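Local coordinates for regulatory protein, TetR family (PDB 3BRU), which represses transcription of its own operon, probably by binding two operator sequences in the promoter, at residues A[46-51]-A[72-77]; A[162-167]-A[177-182]. One frame throughout, in Å; residues are numbered along the deposited sequence.

Contact 1 of 2, residues A[46-51]-A[72-77]; sequences KGYSSV and RNKADF
Lys74 sends its side chain across one face of the Tyr48 ring to reach the carbonyl oxygen of Tyr48 itself. CG of Lys74 lies anti to the backbone N (chi1 -160°) and the chain bends at chi2, where Lys74 CD comes 3.4 Å from Tyr48 OH. Farther along, Lys74 CE sits over the centre of the Tyr48 ring, 4.0 Å from its centroid, a CH-pi contact. The ammonium NZ of Lys74 stays above the same face as a cation-pi partner, 4.2 Å from the Tyr48 centroid, and donates to Tyr48 O at 2.9 Å. That carbonyl oxygen has two donors: Val51 N, closing the type I turn from Tyr48 to Val51, and Lys74 NZ arrive from opposite faces of its plane. The pairing joins the turn leading into the predicted helix-turn-helix of a TetR-type DNA-binding domain to the first residues of helix 74-97, the helix that follows it. Ala75 adds a smaller touch, its CB 4.0 Å from Tyr48 OH. The start of that helix is capped by Asn73, whose OD1 accepts from Asp76 N at 3.0 Å. Beyond the two segments, Phe144 meets the Tyr48 ring edge-to-face, and Glu136 accepts from Tyr48 N.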
loop_
_atom_site.group_PDB
_atom_site.type_symbol
_atom_site.label_atom_id
_atom_site.label_comp_id
_atom_site.label_asym_id
_atom_site.label_seq_id
_atom_site.Cartn_x
_atom_site.Cartn_y
_atom_site.Cartn_z
ATOM N N LYS A 46 2.969 -11.168 7.349
ATOM C CA LYS A 46 2.079 -11.745 6.338
ATOM C C LYS A 46 0.847 -10.839 6.240
ATOM O O LYS A 46 0.942 -9.714 5.770
ATOM C CB LYS A 46 1.724 -13.196 6.665
ATOM C CG LYS A 46 2.946 -14.042 6.806
ATOM C CD LYS A 46 2.736 -15.476 6.404
ATOM C CE LYS A 46 2.303 -16.324 7.587
ATOM N NZ LYS A 46 1.953 -17.691 7.114
ATOM N N GLY A 47 -0.291 -11.288 6.702
ATOM C CA GLY A 47 -1.431 -10.415 6.822
ATOM C C GLY A 47 -2.506 -11.244 7.479
ATOM O O GLY A 47 -2.278 -12.416 7.832
ATOM N N TYR A 48 -3.682 -10.648 7.637
ATOM C CA TYR A 48 -4.809 -11.309 8.278
ATOM C C TYR A 48 -5.304 -12.560 7.535
ATOM O O TYR A 48 -5.424 -13.622 8.163
ATOM C CB TYR A 48 -5.917 -10.289 8.462
ATOM C CG TYR A 48 -7.155 -10.779 9.142
ATOM C CD1 TYR A 48 -7.337 -10.557 10.502
ATOM C CD2 TYR A 48 -8.169 -11.447 8.426
ATOM C CE1 TYR A 48 -8.505 -10.971 11.141
ATOM C CE2 TYR A 48 -9.351 -11.858 9.066
ATOM C CZ TYR A 48 -9.504 -11.602 10.423
ATOM O OH TYR A 48 -10.616 -12.006 11.112
ATOM N N SER A 49 -5.565 -12.444 6.224
ATOM C CA SER A 49 -6.040 -13.584 5.398
ATOM C C SER A 49 -5.122 -14.820 5.386
ATOM O O SER A 49 -5.586 -15.919 5.145
ATOM C CB SER A 49 -6.287 -13.185 3.930
ATOM O OG SER A 49 -6.949 -11.941 3.792
ATOM N N SER A 50 -3.823 -14.614 5.634
ATOM C CA SER A 50 -2.790 -15.648 5.563
ATOM C C SER A 50 -2.602 -16.398 6.870
ATOM O O SER A 50 -1.992 -17.463 6.921
ATOM C CB SER A 50 -1.458 -14.978 5.243
ATOM O OG SER A 50 -1.123 -15.217 3.900
ATOM N N VAL A 51 -3.086 -15.816 7.948
ATOM C CA VAL A 51 -2.705 -16.302 9.246
ATOM C C VAL A 51 -3.918 -16.825 10.000
ATOM O O VAL A 51 -4.839 -16.060 10.304
ATOM C CB VAL A 51 -1.987 -15.187 10.042
ATOM C CG1 VAL A 51 -1.656 -15.651 11.432
ATOM C CG2 VAL A 51 -0.715 -14.767 9.305
ATOM N N ARG A 72 -13.440 -13.542 21.145
ATOM C CA ARG A 72 -14.500 -14.478 20.795
ATOM C C ARG A 72 -14.227 -15.226 19.518
ATOM O O ARG A 72 -14.675 -16.345 19.353
ATOM C CB ARG A 72 -15.939 -13.950 20.899
ATOM C CG ARG A 72 -16.183 -12.515 20.694
ATOM C CD ARG A 72 -17.711 -12.370 20.558
ATOM N NE ARG A 72 -18.179 -10.984 20.643
ATOM C CZ ARG A 72 -17.914 -10.029 19.745
ATOM N NH1 ARG A 72 -17.154 -10.279 18.673
ATOM N NH2 ARG A 72 -18.403 -8.808 19.929
ATOM N N ASN A 73 -13.437 -14.616 18.656
ATOM C CA ASN A 73 -13.043 -15.196 17.373
ATOM C C ASN A 73 -11.856 -14.418 16.795
ATOM O O ASN A 73 -11.412 -13.409 17.377
ATOM C CB ASN A 73 -14.221 -15.192 16.376
ATOM C CG ASN A 73 -15.004 -13.863 16.365
ATOM O OD1 ASN A 73 -14.460 -12.769 16.537
ATOM N ND2 ASN A 73 -16.295 -13.969 16.173
ATOM N N LYS A 74 -11.375 -14.887 15.640
ATOM C CA LYS A 74 -10.299 -14.224 14.889
ATOM C C LYS A 74 -10.587 -12.722 14.631
ATOM O O LYS A 74 -9.700 -11.890 14.749
ATOM C CB LYS A 74 -10.046 -14.996 13.589
ATOM C CG LYS A 74 -8.706 -14.755 12.948
ATOM C CD LYS A 74 -8.807 -14.902 11.408
ATOM C CE LYS A 74 -7.453 -14.976 10.738
ATOM N NZ LYS A 74 -7.587 -15.310 9.240
ATOM N N ALA A 75 -11.830 -12.379 14.311
ATOM C CA ALA A 75 -12.194 -10.981 14.060
ATOM C C ALA A 75 -12.041 -10.094 15.305
ATOM O O ALA A 75 -11.583 -8.974 15.197
ATOM C CB ALA A 75 -13.612 -10.877 13.469
ATOM N N ASP A 76 -12.410 -10.593 16.475
ATOM C CA ASP A 76 -12.317 -9.838 17.726
ATOM C C ASP A 76 -10.840 -9.668 18.125
ATOM O O ASP A 76 -10.426 -8.611 18.613
ATOM C CB ASP A 76 -13.095 -10.589 18.820
ATOM C CG ASP A 76 -13.314 -9.745 20.104
ATOM O OD1 ASP A 76 -13.620 -8.532 19.963
ATOM O OD2 ASP A 76 -13.206 -10.285 21.256
ATOM N N PHE A 77 -10.065 -10.732 17.918
ATOM C CA PHE A 77 -8.602 -10.714 17.976
ATOM C C PHE A 77 -7.915 -9.694 17.064
ATOM O O PHE A 77 -7.107 -8.874 17.538
ATOM C CB PHE A 77 -8.061 -12.114 17.689
ATOM C CG PHE A 77 -6.579 -12.254 17.886
ATOM C CD1 PHE A 77 -5.972 -11.861 19.059
ATOM C CD2 PHE A 77 -5.784 -12.800 16.892
ATOM C CE1 PHE A 77 -4.624 -12.032 19.251
ATOM C CE2 PHE A 77 -4.435 -12.946 17.070
ATOM C CZ PHE A 77 -3.861 -12.580 18.249
#

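Contact 2 of 2, residues A[162-167]-A[177-182]; sequences LFREAQ and DPDALA
Phe163 and Pro178 meet through their CB atoms, 3.7 Å apart, where the CA atoms of the two segments also come nearest. A chi1 of -65° sets CG of Phe163 anti to the carbonyl carbon; the CD2-CE2 rim of the ring lies against the first turn of helix 178-199. Pro178 O and Ala182 N lie at that edge, near the ring plane, with Phe163 CE2 3.4 Å from Ala182 N; the two polar atoms are already joined to each other by the helical hydrogen bond. Leu181 places CD2 over the centre of one face of the Phe163 ring, 4.3 Å from the centroid, a CH-pi contact. An alanine at Phe163 would probably leave Leu181 CD2 without its aromatic partner and open a gap beside the Ala182 backbone. Toward solvent, Arg164 crosses Pro178 at about a right angle, its CG 3.7 Å from Pro178 CG. Arg164 NH1 remains 4.1 Å from Asp179 OD1, too long for a salt bridge, although the opposite charges probably attract. Gln167 OE1 rests against Pro178 CG, while its NE2 donates to Ser173 O in the connecting loop. Behind this shell, Asp177 caps helix 178-199, OD1 accepting from Asp179 N, and Leu108 and Leu172 pack on Phe163. The axes of the two short segments make an angle of 129°, where consecutive helices 143-167 and 178-199, joined by a loop, pack together within the all-helical TetR C-terminal domain.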
loop_
_atom_site.group_PDB
_atom_site.type_symbol
_atom_site.label_atom_id
_atom_site.label_comp_id
_atom_site.label_asym_id
_atom_site.label_seq_id
_atom_site.Cartn_x
_atom_site.Cartn_y
_atom_site.Cartn_z
ATOM N N LEU A 162 1.844 19.097 13.365
ATOM C CA LEU A 162 3.271 19.273 13.120
ATOM C C LEU A 162 3.519 20.293 12.012
ATOM O O LEU A 162 4.327 21.228 12.192
ATOM C CB LEU A 162 3.918 17.939 12.751
ATOM C CG LEU A 162 5.445 17.903 12.685
ATOM C CD1 LEU A 162 6.018 18.622 13.898
ATOM C CD2 LEU A 162 5.966 16.460 12.671
ATOM N N PHE A 163 2.817 20.102 10.883
ATOM C CA PHE A 163 2.876 21.022 9.751
ATOM C C PHE A 163 2.394 22.447 10.091
ATOM O O PHE A 163 2.962 23.396 9.574
ATOM C CB PHE A 163 2.152 20.483 8.494
ATOM C CG PHE A 163 2.775 19.238 7.899
ATOM C CD1 PHE A 163 4.154 19.024 7.940
ATOM C CD2 PHE A 163 1.984 18.280 7.262
ATOM C CE1 PHE A 163 4.724 17.842 7.383
ATOM C CE2 PHE A 163 2.549 17.126 6.694
ATOM C CZ PHE A 163 3.921 16.902 6.759
ATOM N N ARG A 164 1.353 22.607 10.915
ATOM C CA ARG A 164 0.958 23.954 11.366
ATOM C C ARG A 164 2.057 24.630 12.171
ATOM O O ARG A 164 2.269 25.823 12.036
ATOM C CB ARG A 164 -0.335 23.945 12.173
ATOM C CG ARG A 164 -1.557 23.956 11.319
ATOM C CD ARG A 164 -2.843 24.225 12.117
ATOM N NE ARG A 164 -3.087 23.134 13.062
ATOM C CZ ARG A 164 -3.663 21.972 12.760
ATOM N NH1 ARG A 164 -4.115 21.745 11.512
ATOM N NH2 ARG A 164 -3.778 21.046 13.719
ATOM N N GLU A 165 2.761 23.874 13.004
ATOM C CA GLU A 165 3.920 24.415 13.710
ATOM C C GLU A 165 5.096 24.729 12.786
ATOM O O GLU A 165 5.827 25.692 13.025
ATOM C CB GLU A 165 4.356 23.471 14.814
ATOM C CG GLU A 165 3.275 23.251 15.835
ATOM C CD GLU A 165 3.524 22.028 16.721
ATOM O OE1 GLU A 165 4.634 21.426 16.633
ATOM O OE2 GLU A 165 2.605 21.672 17.515
ATOM N N ALA A 166 5.290 23.915 11.739
ATOM C CA ALA A 166 6.279 24.220 10.698
ATOM C C ALA A 166 5.938 25.519 9.964
ATOM O O ALA A 166 6.850 26.260 9.616
ATOM C CB ALA A 166 6.451 23.071 9.725
ATOM N N GLN A 167 4.657 25.828 9.772
ATOM C CA GLN A 167 4.268 27.111 9.171
ATOM C C GLN A 167 4.508 28.306 10.087
ATOM O O GLN A 167 4.975 29.346 9.636
ATOM C CB GLN A 167 2.805 27.092 8.746
ATOM C CG GLN A 167 2.577 26.263 7.506
ATOM C CD GLN A 167 1.181 26.384 6.962
ATOM O OE1 GLN A 167 0.207 26.239 7.690
ATOM N NE2 GLN A 167 1.075 26.623 5.666
ATOM N N ASP A 177 -1.470 23.679 2.385
ATOM C CA ASP A 177 -2.502 23.228 3.324
ATOM C C ASP A 177 -1.923 22.105 4.220
ATOM O O ASP A 177 -1.549 21.040 3.710
ATOM C CB ASP A 177 -3.778 22.780 2.573
ATOM C CG ASP A 177 -4.882 22.215 3.517
ATOM O OD1 ASP A 177 -4.743 22.292 4.761
ATOM O OD2 ASP A 177 -5.909 21.683 3.008
ATOM N N PRO A 178 -1.795 22.368 5.551
ATOM C CA PRO A 178 -1.217 21.344 6.454
ATOM C C PRO A 178 -2.001 20.029 6.479
ATOM O O PRO A 178 -1.388 18.962 6.564
ATOM C CB PRO A 178 -1.176 22.025 7.833
ATOM C CG PRO A 178 -1.977 23.268 7.721
ATOM C CD PRO A 178 -2.092 23.636 6.259
ATOM N N ASP A 179 -3.324 20.082 6.364
ATOM C CA ASP A 179 -4.116 18.843 6.367
ATOM C C ASP A 179 -3.923 17.992 5.106
ATOM O O ASP A 179 -3.870 16.753 5.198
ATOM C CB ASP A 179 -5.596 19.148 6.528
ATOM C CG ASP A 179 -5.923 19.697 7.886
ATOM O OD1 ASP A 179 -5.619 19.000 8.900
ATOM O OD2 ASP A 179 -6.497 20.818 7.929
ATOM N N ALA A 180 -3.865 18.661 3.947
ATOM C CA ALA A 180 -3.661 18.008 2.638
ATOM C C ALA A 180 -2.271 17.385 2.550
ATOM O O ALA A 180 -2.070 16.253 2.083
ATOM C CB ALA A 180 -3.888 19.020 1.470
ATOM N N LEU A 181 -1.306 18.128 3.045
ATOM C CA LEU A 181 0.061 17.629 3.083
ATOM C C LEU A 181 0.212 16.427 4.056
ATOM O O LEU A 181 0.853 15.417 3.721
ATOM C CB LEU A 181 0.988 18.778 3.430
ATOM C CG LEU A 181 2.402 18.596 2.898
ATOM C CD1 LEU A 181 2.395 18.492 1.390
ATOM C CD2 LEU A 181 3.249 19.752 3.401
ATOM N N ALA A 182 -0.448 16.502 5.211
ATOM C CA ALA A 182 -0.446 15.391 6.175
ATOM C C ALA A 182 -1.055 14.130 5.559
ATOM O O ALA A 182 -0.570 13.035 5.803
ATOM C CB ALA A 182 -1.187 15.774 7.460
#

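Contacts 1 and 2 stand on opposite sides of the chain's centre, their own centres about 35 Å apart, and share no helix. Both are partly buried, and each sets an aromatic ring against the first turn of a helix whose N-cap residue accepts a capping bond through its side chain. The chemistry then diverges. In the DNA-binding domain a lysine reaches across from the helix to the turn, combining an ammonium over a ring with a hydrogen bond to a loop carbonyl. In the C-terminal domain no hydrogen bond crosses between the segments; apolar packing lies inside and a loose pair of charges outside. Each also borders the second subunit, contact 1 through serines of its turn and contact 2 through the start of helix 178-199.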